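Local coordinates for regulatory protein of LacI family (Chloroflexus aggregans, PDB 3BBL) that probably regulates transcription as a DNA-binding LacI-family protein whose periplasmic-binding-protein-like domain is likely to bind a small effector, at residues Arg79-Phe82 / Leu83-Lys87; Ala246-Lys249 / Cys250-Leu254. All coordinates share one frame; numbering follows the deposited sequence.

Contact 1 (Arg79-Phe82 / Leu83-Lys87); sequences RVQF and LLKQK
Phe-82 and Gln-86 meet one turn apart at the C-terminal end of helix 78-85, the crossover helix of a beta-alpha-beta unit between parallel strands 67-70 and 90-93, and the helix closes in a Schellman motif. The CG methylene of Gln-86 lies over one face of the Phe-82 ring, 3.7 Å from the ring centroid, as a CH-pi contact. With CG of Phe-82 anti to the backbone N (chi1 175°) and the Gln-86 chain bent at chi2 (-65°), the amide continues above the ring plane past the CE1 rim, nearly parallel to it (planes 15° apart), with Gln-86 NE2 3.5 Å from Phe-82 CE1. Gln-86 N donates to Phe-82 O at 3.0 Å, and Lys-87, whose N bonds to Leu-84 O, takes the positive phi that ends the helix. On the sheet side, Val-80 and Leu-84 lie side by side and both touch Phe-90 of strand 90-93, while Phe-82 packs on Tyr-56 and Arg-57 of helix 54-61. Arg-79 turns away from this turn toward its salt-bridge partner Asp-77. Leu-83 crosses the Phe-82 ring at a slant near one side, its CD2 3.8 Å from Phe-82 CD2.

Contact 2 (Ala246-Lys249 / Cys250-Leu254); sequences AGRK and CIELL
Helix 243-258 packs against the sheet of the periplasmic-binding-protein-like fold, and within it Arg-248 and Glu-252 form an i to i+4 salt bridge along one flank. The two side chains run side by side and point the same way. Arg-248 starts with CG anti to its backbone N and bends at chi3 (69°), which brings the guanidinium round to the carboxylate of Glu-252, whose own chain is extended beyond CG. Glu-252 OE1 comes to the edge of the guanidinium, in its plane, and takes a single weak bond from Arg-248 NH1 at 3.4 Å, with an N-H...O angle of 136°. The guanidinium and carboxylate planes are 35° apart, so the pair is not a flat two-pronged one. Glu-245, a turn earlier, makes long, weak ion pairs with both Arg-248 and Lys-249; it probably offsets the closeness of these two cations, Arg-248 NH2 and Lys-249 NZ being 3.1 Å apart.

Beneath the salt bridge the main chain is regular helix: Ile-251 N bonds to Gly-247 O at 3.2 Å and Glu-252 N to Arg-248 O at 3.0 Å. The buried residues face the sheet and a neighbouring helix. Cys-250 packs on Val-91 and Val-105 of strands 90-93 and 104-107 and on Phe-26 of helix 23-36, and Ile-251 meets Met-30 of that helix and Ile-7 of strand 6-9. Gly-247 O also receives a weak second bond from Cys-250 N, whose stronger partner is Ala-246 O at 3.0 Å. With SG anti to the carbonyl carbon, beside the backbone N, the Cys-250 sulfur is carried back toward the preceding turn, SG lying 3.3 Å from Ala-246 O.

Contacts 1 and 2 come in series along the chain, on helix 78-85 and then, much later, on helix 243-258. Their centres lie 19 Å apart and their nearest atoms about 8 Å apart, without touching. Strand 90-93 joins them: Phe-90 meets the side chains of contact 1, whereas Val-91 and Phe-93 meet those of contact 2, so the two helices pack on opposite faces of the same sheet. The lobe built around strands 6-9, 67-70 and 90-93 is thus completed by a helix from late in the sequence, consistent with the chain crossing between lobes more than once, as in periplasmic binding proteins.

Contact 1 (Arg79-Phe82 / Leu83-Lys87)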
ATOM      1  N   ARG A  79      11.248  23.388   0.336  1.00 40.49           N
ATOM      2  CA  ARG A  79       9.840  23.682   0.575  1.00 39.44           C
ATOM      3  C   ARG A  79       9.648  24.322   1.950  1.00 39.27           C
ATOM      4  O   ARG A  79       8.852  25.245   2.110  1.00 38.52           O
ATOM      5  CB  ARG A  79       9.004  22.401   0.489  1.00 38.28           C
ATOM      6  CG  ARG A  79       8.999  21.722  -0.877  1.00 36.65           C
ATOM      7  CD  ARG A  79       8.381  20.339  -0.777  1.00 35.20           C
ATOM      8  NE  ARG A  79       9.105  19.510   0.190  1.00 35.92           N
ATOM      9  CZ  ARG A  79       8.683  18.329   0.634  1.00 35.25           C
ATOM     10  NH1 ARG A  79       7.535  17.826   0.198  1.00 34.88           N
ATOM     11  NH2 ARG A  79       9.404  17.656   1.520  1.00 31.92           N
ATOM     12  N   VAL A  80      10.382  23.828   2.941  1.00 39.94           N
ATOM     13  CA  VAL A  80      10.292  24.354   4.300  1.00 41.05           C
ATOM     14  C   VAL A  80      10.871  25.764   4.363  1.00 43.59           C
ATOM     15  O   VAL A  80      10.338  26.643   5.042  1.00 43.91           O
ATOM     16  CB  VAL A  80      11.060  23.452   5.293  1.00 39.58           C
ATOM     17  CG1 VAL A  80      11.059  24.076   6.687  1.00 38.06           C
ATOM     18  CG2 VAL A  80      10.424  22.066   5.324  1.00 38.51           C
ATOM     19  N   GLN A  81      11.970  25.961   3.646  1.00 45.44           N
ATOM     20  CA  GLN A  81      12.653  27.244   3.588  1.00 47.65           C
ATOM     21  C   GLN A  81      11.694  28.279   2.999  1.00 46.98           C
ATOM     22  O   GLN A  81      11.482  29.354   3.563  1.00 45.90           O
ATOM     23  CB  GLN A  81      13.886  27.108   2.694  1.00 50.64           C
ATOM     24  CG  GLN A  81      15.055  27.999   3.045  1.00 55.55           C
ATOM     25  CD  GLN A  81      16.215  27.798   2.084  1.00 59.86           C
ATOM     26  OE1 GLN A  81      16.669  26.668   1.862  1.00 61.05           O
ATOM     27  NE2 GLN A  81      16.701  28.892   1.504  1.00 61.70           N
ATOM     28  N   PHE A  82      11.109  27.926   1.862  1.00 46.28           N
ATOM     29  CA  PHE A  82      10.173  28.797   1.167  1.00 46.47           C
ATOM     30  C   PHE A  82       8.980  29.209   2.024  1.00 46.21           C
ATOM     31  O   PHE A  82       8.766  30.394   2.265  1.00 47.70           O
ATOM     32  CB  PHE A  82       9.682  28.108  -0.103  1.00 47.59           C
ATOM     33  CG  PHE A  82       8.628  28.876  -0.838  1.00 49.72           C
ATOM     34  CD1 PHE A  82       8.917  30.114  -1.407  1.00 50.19           C
ATOM     35  CD2 PHE A  82       7.341  28.365  -0.962  1.00 49.24           C
ATOM     36  CE1 PHE A  82       7.939  30.832  -2.089  1.00 50.08           C
ATOM     37  CE2 PHE A  82       6.354  29.073  -1.640  1.00 51.09           C
ATOM     38  CZ  PHE A  82       6.654  30.311  -2.205  1.00 51.10           C
ATOM     39  N   LEU A  83       8.204  28.233   2.484  1.00 45.54           N
ATOM     40  CA  LEU A  83       7.029  28.520   3.299  1.00 44.11           C
ATOM     41  C   LEU A  83       7.375  29.319   4.546  1.00 44.04           C
ATOM     42  O   LEU A  83       6.556  30.094   5.042  1.00 44.65           O
ATOM     43  CB  LEU A  83       6.318  27.217   3.685  1.00 41.89           C
ATOM     44  CG  LEU A  83       5.832  26.399   2.484  1.00 40.88           C
ATOM     45  CD1 LEU A  83       5.205  25.099   2.954  1.00 40.28           C
ATOM     46  CD2 LEU A  83       4.835  27.223   1.679  1.00 39.72           C
ATOM     47  N   LEU A  84       8.586  29.132   5.059  1.00 44.18           N
ATOM     48  CA  LEU A  84       9.012  29.867   6.246  1.00 45.68           C
ATOM     49  C   LEU A  84       9.180  31.339   5.891  1.00 46.27           C
ATOM     50  O   LEU A  84       8.773  32.222   6.646  1.00 45.38           O
ATOM     51  CB  LEU A  84      10.336  29.312   6.786  1.00 45.05           C
ATOM     52  CG  LEU A  84      10.238  28.073   7.673  1.00 44.17           C
ATOM     53  CD1 LEU A  84      11.626  27.569   7.988  1.00 44.80           C
ATOM     54  CD2 LEU A  84       9.484  28.413   8.948  1.00 42.37           C
ATOM     55  N   LYS A  85       9.780  31.591   4.732  1.00 47.81           N
ATOM     56  CA  LYS A  85       9.995  32.952   4.264  1.00 50.02           C
ATOM     57  C   LYS A  85       8.654  33.639   4.021  1.00 49.74           C
ATOM     58  O   LYS A  85       8.458  34.791   4.415  1.00 51.12           O
ATOM     59  CB  LYS A  85      10.815  32.941   2.971  1.00 51.29           C
ATOM     60  CG  LYS A  85      12.223  32.394   3.141  1.00 54.99           C
ATOM     61  CD  LYS A  85      12.897  32.142   1.792  1.00 58.56           C
ATOM     62  CE  LYS A  85      14.283  31.508   1.962  1.00 59.77           C
ATOM     63  NZ  LYS A  85      14.889  31.083   0.664  1.00 59.90           N
ATOM     64  N   GLN A  86       7.729  32.920   3.391  1.00 48.33           N
ATOM     65  CA  GLN A  86       6.407  33.452   3.085  1.00 46.69           C
ATOM     66  C   GLN A  86       5.501  33.561   4.308  1.00 45.84           C
ATOM     67  O   GLN A  86       4.364  34.018   4.201  1.00 45.54           O
ATOM     68  CB  GLN A  86       5.720  32.568   2.049  1.00 47.22           C
ATOM     69  CG  GLN A  86       6.559  32.268   0.825  1.00 50.38           C
ATOM     70  CD  GLN A  86       6.854  33.502  -0.007  1.00 52.65           C
ATOM     71  OE1 GLN A  86       5.937  34.173  -0.482  1.00 52.77           O
ATOM     72  NE2 GLN A  86       8.140  33.806  -0.189  1.00 51.58           N
ATOM     73  N   LYS A  87       5.991  33.144   5.468  1.00 44.75           N
ATOM     74  CA  LYS A  87       5.172  33.198   6.673  1.00 45.02           C
ATOM     75  C   LYS A  87       3.816  32.510   6.461  1.00 44.13           C
ATOM     76  O   LYS A  87       2.820  32.901   7.069  1.00 44.19           O
ATOM     77  CB  LYS A  87       4.933  34.653   7.095  1.00 46.99           C
ATOM     78  CG  LYS A  87       6.042  35.280   7.926  1.00 50.39           C
ATOM     79  CD  LYS A  87       7.366  35.350   7.179  1.00 52.35           C
ATOM     80  CE  LYS A  87       8.440  36.029   8.034  1.00 54.70           C
ATOM     81  NZ  LYS A  87       9.767  36.088   7.350  1.00 55.43           N
TER

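Contact 2 (Ala246-Lys249 / Cys250-Leu254)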
ATOM      1  N   ALA A 246      -0.095  10.278  13.510  1.00 31.00           N
ATOM      2  CA  ALA A 246       0.719  11.365  13.003  1.00 30.53           C
ATOM      3  C   ALA A 246      -0.104  12.210  12.031  1.00 30.93           C
ATOM      4  O   ALA A 246       0.027  13.432  11.984  1.00 29.09           O
ATOM      5  CB  ALA A 246       1.955  10.810  12.304  1.00 29.71           C
ATOM      6  N   GLY A 247      -0.952  11.549  11.255  1.00 30.78           N
ATOM      7  CA  GLY A 247      -1.784  12.259  10.307  1.00 32.70           C
ATOM      8  C   GLY A 247      -2.746  13.159  11.050  1.00 33.98           C
ATOM      9  O   GLY A 247      -2.890  14.330  10.734  1.00 33.89           O
ATOM     10  N   ARG A 248      -3.398  12.599  12.059  1.00 34.75           N
ATOM     11  CA  ARG A 248      -4.348  13.339  12.869  1.00 35.64           C
ATOM     12  C   ARG A 248      -3.676  14.530  13.546  1.00 34.92           C
ATOM     13  O   ARG A 248      -4.238  15.618  13.595  1.00 33.64           O
ATOM     14  CB  ARG A 248      -4.966  12.404  13.920  1.00 37.49           C
ATOM     15  CG  ARG A 248      -5.809  13.108  14.977  1.00 41.98           C
ATOM     16  CD  ARG A 248      -6.557  12.123  15.862  1.00 45.43           C
ATOM     17  NE  ARG A 248      -5.681  11.356  16.751  1.00 48.87           N
ATOM     18  CZ  ARG A 248      -5.026  11.864  17.792  1.00 49.84           C
ATOM     19  NH1 ARG A 248      -5.137  13.155  18.090  1.00 48.82           N
ATOM     20  NH2 ARG A 248      -4.264  11.074  18.543  1.00 51.01           N
ATOM     21  N   LYS A 249      -2.468  14.319  14.061  1.00 34.18           N
ATOM     22  CA  LYS A 249      -1.732  15.379  14.738  1.00 34.76           C
ATOM     23  C   LYS A 249      -1.315  16.499  13.794  1.00 34.51           C
ATOM     24  O   LYS A 249      -1.264  17.659  14.187  1.00 34.63           O
ATOM     25  CB  LYS A 249      -0.491  14.808  15.435  1.00 36.74           C
ATOM     26  CG  LYS A 249      -0.778  14.016  16.707  1.00 40.01           C
ATOM     27  CD  LYS A 249      -1.451  14.887  17.761  1.00 42.72           C
ATOM     28  CE  LYS A 249      -1.297  14.306  19.167  1.00 45.76           C
ATOM     29  NZ  LYS A 249      -1.837  12.919  19.291  1.00 47.54           N
ATOM     30  N   CYS A 250      -1.011  16.159  12.549  1.00 33.59           N
ATOM     31  CA  CYS A 250      -0.615  17.175  11.591  1.00 33.54           C
ATOM     32  C   CYS A 250      -1.779  18.118  11.331  1.00 34.25           C
ATOM     33  O   CYS A 250      -1.648  19.337  11.468  1.00 33.05           O
ATOM     34  CB  CYS A 250      -0.164  16.538  10.274  1.00 32.94           C
ATOM     35  SG  CYS A 250       1.513  15.906  10.286  1.00 31.63           S
ATOM     36  N   ILE A 251      -2.918  17.548  10.954  1.00 34.34           N
ATOM     37  CA  ILE A 251      -4.110  18.338  10.673  1.00 36.52           C
ATOM     38  C   ILE A 251      -4.479  19.181  11.888  1.00 37.74           C
ATOM     39  O   ILE A 251      -4.716  20.381  11.791  1.00 38.22           O
ATOM     40  CB  ILE A 251      -5.301  17.421  10.315  1.00 36.33           C
ATOM     41  CG1 ILE A 251      -5.046  16.739   8.967  1.00 37.15           C
ATOM     42  CG2 ILE A 251      -6.594  18.224  10.274  1.00 36.73           C
ATOM     43  CD1 ILE A 251      -4.941  17.700   7.795  1.00 36.75           C
ATOM     44  N   GLU A 252      -4.504  18.530  13.041  1.00 38.60           N
ATOM     45  CA  GLU A 252      -4.848  19.160  14.301  1.00 39.80           C
ATOM     46  C   GLU A 252      -3.959  20.350  14.643  1.00 39.71           C
ATOM     47  O   GLU A 252      -4.431  21.359  15.155  1.00 40.78           O
ATOM     48  CB  GLU A 252      -4.755  18.112  15.395  1.00 42.36           C
ATOM     49  CG  GLU A 252      -5.354  18.495  16.712  1.00 46.79           C
ATOM     50  CD  GLU A 252      -5.419  17.308  17.645  1.00 50.12           C
ATOM     51  OE1 GLU A 252      -6.089  16.308  17.295  1.00 49.98           O
ATOM     52  OE2 GLU A 252      -4.794  17.371  18.724  1.00 52.02           O
ATOM     53  N   LEU A 253      -2.670  20.230  14.356  1.00 38.52           N
ATOM     54  CA  LEU A 253      -1.723  21.297  14.652  1.00 37.41           C
ATOM     55  C   LEU A 253      -1.797  22.422  13.627  1.00 37.52           C
ATOM     56  O   LEU A 253      -1.691  23.594  13.974  1.00 37.30           O
ATOM     57  CB  LEU A 253      -0.300  20.732  14.701  1.00 35.92           C
ATOM     58  CG  LEU A 253       0.845  21.710  14.968  1.00 36.05           C
ATOM     59  CD1 LEU A 253       0.613  22.427  16.286  1.00 34.54           C
ATOM     60  CD2 LEU A 253       2.168  20.949  15.005  1.00 35.59           C
ATOM     61  N   LEU A 254      -1.978  22.062  12.362  1.00 37.01           N
ATOM     62  CA  LEU A 254      -2.053  23.053  11.300  1.00 37.61           C
ATOM     63  C   LEU A 254      -3.347  23.855  11.382  1.00 38.84           C
ATOM     64  O   LEU A 254      -3.354  25.060  11.148  1.00 38.88           O
ATOM     65  CB  LEU A 254      -1.949  22.378   9.931  1.00 35.89           C
ATOM     66  CG  LEU A 254      -1.981  23.332   8.737  1.00 35.16           C
ATOM     67  CD1 LEU A 254      -0.844  24.343   8.859  1.00 34.61           C
ATOM     68  CD2 LEU A 254      -1.859  22.545   7.446  1.00 34.66           C
TER